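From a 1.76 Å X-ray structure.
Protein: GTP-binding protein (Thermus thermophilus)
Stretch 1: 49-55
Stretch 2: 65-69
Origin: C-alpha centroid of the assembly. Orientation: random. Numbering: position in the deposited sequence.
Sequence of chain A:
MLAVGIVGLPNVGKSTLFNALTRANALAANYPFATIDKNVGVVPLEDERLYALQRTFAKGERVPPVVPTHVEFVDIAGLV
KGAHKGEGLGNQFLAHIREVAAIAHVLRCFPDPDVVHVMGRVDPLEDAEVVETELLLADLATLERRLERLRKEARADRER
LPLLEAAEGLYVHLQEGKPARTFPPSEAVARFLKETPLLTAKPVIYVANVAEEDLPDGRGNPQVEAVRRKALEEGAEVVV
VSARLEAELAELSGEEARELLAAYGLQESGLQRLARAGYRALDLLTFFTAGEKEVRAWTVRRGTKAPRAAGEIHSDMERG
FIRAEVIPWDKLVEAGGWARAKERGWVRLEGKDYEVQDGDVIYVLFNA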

ATOM      1  N   ARG A  49       5.923  -4.741 -17.584  1.00 15.68           N
ATOM      2  CA  ARG A  49       7.378  -4.847 -17.674  1.00 18.55           C
ATOM      3  C   ARG A  49       7.790  -6.309 -17.529  1.00 20.31           C
ATOM      4  O   ARG A  49       8.821  -6.733 -18.053  1.00 16.73           O
ATOM      5  CB  ARG A  49       8.036  -3.984 -16.596  1.00 12.59           C
ATOM      6  CG  ARG A  49       7.756  -2.494 -16.788  1.00 16.75           C
ATOM      7  CD  ARG A  49       8.237  -1.661 -15.601  1.00 17.50           C
ATOM      8  NE  ARG A  49       7.496  -1.979 -14.369  1.00 18.94           N
ATOM      9  CZ  ARG A  49       7.707  -1.396 -13.193  1.00 19.22           C
ATOM     10  NH1 ARG A  49       8.625  -0.458 -13.079  1.00 21.39           N
ATOM     11  NH2 ARG A  49       7.015  -1.772 -12.119  1.00 19.19           N
ATOM     12  N   LEU A  50       6.975  -7.099 -16.833  1.00 17.38           N
ATOM     13  CA  LEU A  50       7.298  -8.511 -16.699  1.00 14.40           C
ATOM     14  C   LEU A  50       7.283  -9.169 -18.081  1.00 18.22           C
ATOM     15  O   LEU A  50       8.139 -10.000 -18.389  1.00 16.59           O
ATOM     16  CB  LEU A  50       6.269  -9.220 -15.819  1.00 16.00           C
ATOM     17  CG  LEU A  50       6.340  -8.874 -14.339  1.00 15.81           C
ATOM     18  CD1 LEU A  50       5.106  -9.472 -13.644  1.00 17.77           C
ATOM     19  CD2 LEU A  50       7.632  -9.479 -13.739  1.00 18.62           C
ATOM     20  N   TYR A  51       6.294  -8.821 -18.902  1.00 15.82           N
ATOM     21  CA  TYR A  51       6.185  -9.415 -20.232  1.00 13.82           C
ATOM     22  C   TYR A  51       7.258  -8.895 -21.167  1.00 17.89           C
ATOM     23  O   TYR A  51       7.723  -9.627 -22.049  1.00 20.76           O
ATOM     24  CB  TYR A  51       4.796  -9.148 -20.818  1.00 16.14           C
ATOM     25  CG  TYR A  51       3.750  -9.916 -20.051  1.00 23.00           C
ATOM     26  CD1 TYR A  51       3.785 -11.310 -20.019  1.00 26.26           C
ATOM     27  CD2 TYR A  51       2.808  -9.257 -19.261  1.00 32.41           C
ATOM     28  CE1 TYR A  51       2.922 -12.039 -19.213  1.00 32.39           C
ATOM     29  CE2 TYR A  51       1.936  -9.980 -18.445  1.00 38.19           C
ATOM     30  CZ  TYR A  51       2.007 -11.371 -18.426  1.00 37.77           C
ATOM     31  OH  TYR A  51       1.182 -12.101 -17.596  1.00 46.43           O
ATOM     32  N   ALA A  52       7.647  -7.641 -20.970  1.00 18.06           N
ATOM     33  CA  ALA A  52       8.697  -7.027 -21.775  1.00 19.78           C
ATOM     34  C   ALA A  52      10.006  -7.790 -21.495  1.00 19.97           C
ATOM     35  O   ALA A  52      10.742  -8.123 -22.422  1.00 20.33           O
ATOM     36  CB  ALA A  52       8.851  -5.540 -21.411  1.00 16.05           C
ATOM     37  N   LEU A  53      10.290  -8.059 -20.224  1.00 18.25           N
ATOM     38  CA  LEU A  53      11.491  -8.817 -19.847  1.00 16.30           C
ATOM     39  C   LEU A  53      11.396 -10.246 -20.335  1.00 20.11           C
ATOM     40  O   LEU A  53      12.393 -10.847 -20.763  1.00 22.73           O
ATOM     41  CB  LEU A  53      11.662  -8.800 -18.334  1.00 15.34           C
ATOM     42  CG  LEU A  53      12.168  -7.441 -17.873  1.00 14.20           C
ATOM     43  CD1 LEU A  53      11.956  -7.289 -16.359  1.00 17.70           C
ATOM     44  CD2 LEU A  53      13.633  -7.294 -18.262  1.00 16.09           C
ATOM     45  N   GLN A  54      10.190 -10.796 -20.283  1.00 17.18           N
ATOM     46  CA  GLN A  54       9.960 -12.150 -20.730  1.00 16.76           C
ATOM     47  C   GLN A  54      10.319 -12.291 -22.210  1.00 21.02           C
ATOM     48  O   GLN A  54      10.937 -13.270 -22.585  1.00 21.36           O
ATOM     49  CB  GLN A  54       8.501 -12.551 -20.513  1.00 18.07           C
ATOM     50  CG  GLN A  54       8.112 -13.882 -21.149  1.00 21.13           C
ATOM     51  CD  GLN A  54       6.626 -14.181 -21.003  1.00 21.84           C
ATOM     52  OE1 GLN A  54       5.791 -13.489 -21.573  1.00 27.41           O
ATOM     53  NE2 GLN A  54       6.293 -15.206 -20.229  1.00 20.70           N
ATOM     54  N   ARG A  55       9.947 -11.325 -23.049  1.00 21.27           N
ATOM     55  CA  ARG A  55      10.287 -11.442 -24.472  1.00 20.80           C
ATOM     56  C   ARG A  55      11.802 -11.343 -24.646  1.00 23.86           C
ATOM     57  O   ARG A  55      12.395 -12.044 -25.479  1.00 22.10           O
ATOM     58  CB  ARG A  55       9.609 -10.350 -25.323  1.00 24.37           C
ATOM     59  CG  ARG A  55      10.104 -10.362 -26.773  1.00 31.20           C
ATOM     60  CD  ARG A  55       9.844  -9.065 -27.526  1.00 36.60           C
ATOM     61  NE  ARG A  55      10.596  -7.913 -27.022  1.00 39.39           N
ATOM     62  CZ  ARG A  55      11.891  -7.681 -27.230  1.00 38.42           C
ATOM     63  NH1 ARG A  55      12.633  -8.529 -27.946  1.00 35.63           N
ATOM     64  NH2 ARG A  55      12.440  -6.569 -26.737  1.00 32.28           N
ATOM     65  N   PRO A  65       8.574 -18.213 -17.474  1.00 23.90           N
ATOM     66  CA  PRO A  65       7.310 -17.866 -16.830  1.00 20.17           C
ATOM     67  C   PRO A  65       7.514 -16.533 -16.098  1.00 19.09           C
ATOM     68  O   PRO A  65       8.648 -16.183 -15.734  1.00 17.64           O
ATOM     69  CB  PRO A  65       7.101 -19.009 -15.837  1.00 25.72           C
ATOM     70  CG  PRO A  65       7.916 -20.137 -16.393  1.00 31.17           C
ATOM     71  CD  PRO A  65       9.142 -19.446 -16.899  1.00 27.65           C
ATOM     72  N   VAL A  66       6.431 -15.794 -15.890  1.00 20.78           N
ATOM     73  CA  VAL A  66       6.517 -14.535 -15.160  1.00 17.18           C
ATOM     74  C   VAL A  66       5.793 -14.717 -13.818  1.00 17.47           C
ATOM     75  O   VAL A  66       4.787 -15.433 -13.734  1.00 18.73           O
ATOM     76  CB  VAL A  66       5.863 -13.349 -15.936  1.00 21.90           C
ATOM     77  CG1 VAL A  66       6.572 -13.128 -17.242  1.00 22.25           C
ATOM     78  CG2 VAL A  66       4.383 -13.617 -16.178  1.00 26.44           C
ATOM     79  N   VAL A  67       6.334 -14.096 -12.777  1.00 17.50           N
ATOM     80  CA  VAL A  67       5.769 -14.173 -11.425  1.00 17.88           C
ATOM     81  C   VAL A  67       5.549 -12.745 -10.948  1.00 12.47           C
ATOM     82  O   VAL A  67       6.496 -12.017 -10.681  1.00 15.30           O
ATOM     83  CB  VAL A  67       6.734 -14.873 -10.441  1.00 19.13           C
ATOM     84  CG1 VAL A  67       6.062 -14.984  -9.064  1.00 20.03           C
ATOM     85  CG2 VAL A  67       7.090 -16.274 -10.959  1.00 22.75           C
ATOM     86  N   PRO A  68       4.284 -12.319 -10.834  1.00 15.95           N
ATOM     87  CA  PRO A  68       4.114 -10.936 -10.377  1.00 16.10           C
ATOM     88  C   PRO A  68       4.165 -10.833  -8.868  1.00 16.04           C
ATOM     89  O   PRO A  68       4.161 -11.845  -8.154  1.00 13.79           O
ATOM     90  CB  PRO A  68       2.726 -10.566 -10.892  1.00 12.46           C
ATOM     91  CG  PRO A  68       1.973 -11.878 -10.718  1.00 16.51           C
ATOM     92  CD  PRO A  68       2.985 -12.949 -11.149  1.00 19.62           C
ATOM     93  N   THR A  69       4.233  -9.600  -8.390  1.00 10.81           N
ATOM     94  CA  THR A  69       4.170  -9.364  -6.949  1.00 14.08           C
ATOM     95  C   THR A  69       2.686  -9.067  -6.638  1.00 14.00           C
ATOM     96  O   THR A  69       1.809  -9.337  -7.470  1.00 13.37           O
ATOM     97  CB  THR A  69       5.126  -8.224  -6.498  1.00 16.42           C
ATOM     98  OG1 THR A  69       5.079  -8.111  -5.069  1.00 12.82           O
ATOM     99  CG2 THR A  69       4.749  -6.869  -7.131  1.00 12.00           C
TER

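Residues 49-55 form part of a longer helix that packs against the segment 65-69, whose residues 66-67 are in a β-strand. No hydrogen bond passes between the two stretches; they are held by van der Waals packing that buries 264 Å² in all, centred on Val66.

At the start of the stretch, Arg49 takes no part in the contact, and its guanidinium group is hydrogen-bonded elsewhere in the structure. Leu50 provides the main helical contact. Its CA-to-CB bond points toward the strand, as does that of Val66, and Leu50 CB and Val66 CB lie 4.2 Å apart. With chi1 m and chi2 t, the leucine side chain extends along the second stretch as far as Pro68, where Leu50 CD1 comes within 3.7 Å of Pro68 CA and 3.8 Å of Pro68 CB. Leucine is thus long enough to touch both Val66 and Pro68, and being wholly apolar it suits its buried position. Its carbonyl oxygen, Leu50 O, lies 3.7 Å from Val66 CG1 but accepts its hydrogen bond within the helix, from Gln54 N at 2.9 Å.

The CA-to-CB bond of Tyr51 points sideways to the second stretch, yet its ring comes nearer, placing Tyr51 CE1 3.7 Å from Val66 CG2 in an oblique approach. This apolar contact engages the ring carbons of an otherwise exposed residue. Ala52 and Leu53 make no contact with the second stretch.

One turn beyond Leu50, the CA-to-CB bond of Gln54 again points toward the second stretch. Its extended chain (chi1 and chi2 both t) carries Gln54 NE2 to 3.6 Å from Val66 CG1, a van der Waals contact; the amide nitrogen finds its hydrogen bond just outside the two stretches. Val66, branched at CB, puts CG2 closest to the Tyr51 ring, while Val66 CG1 lies against Gln54 NE2 and also 4.3 Å from Tyr51 CE1. Arg55 stays out of reach, while the CA-to-CB bond of Val67 points away from the helix.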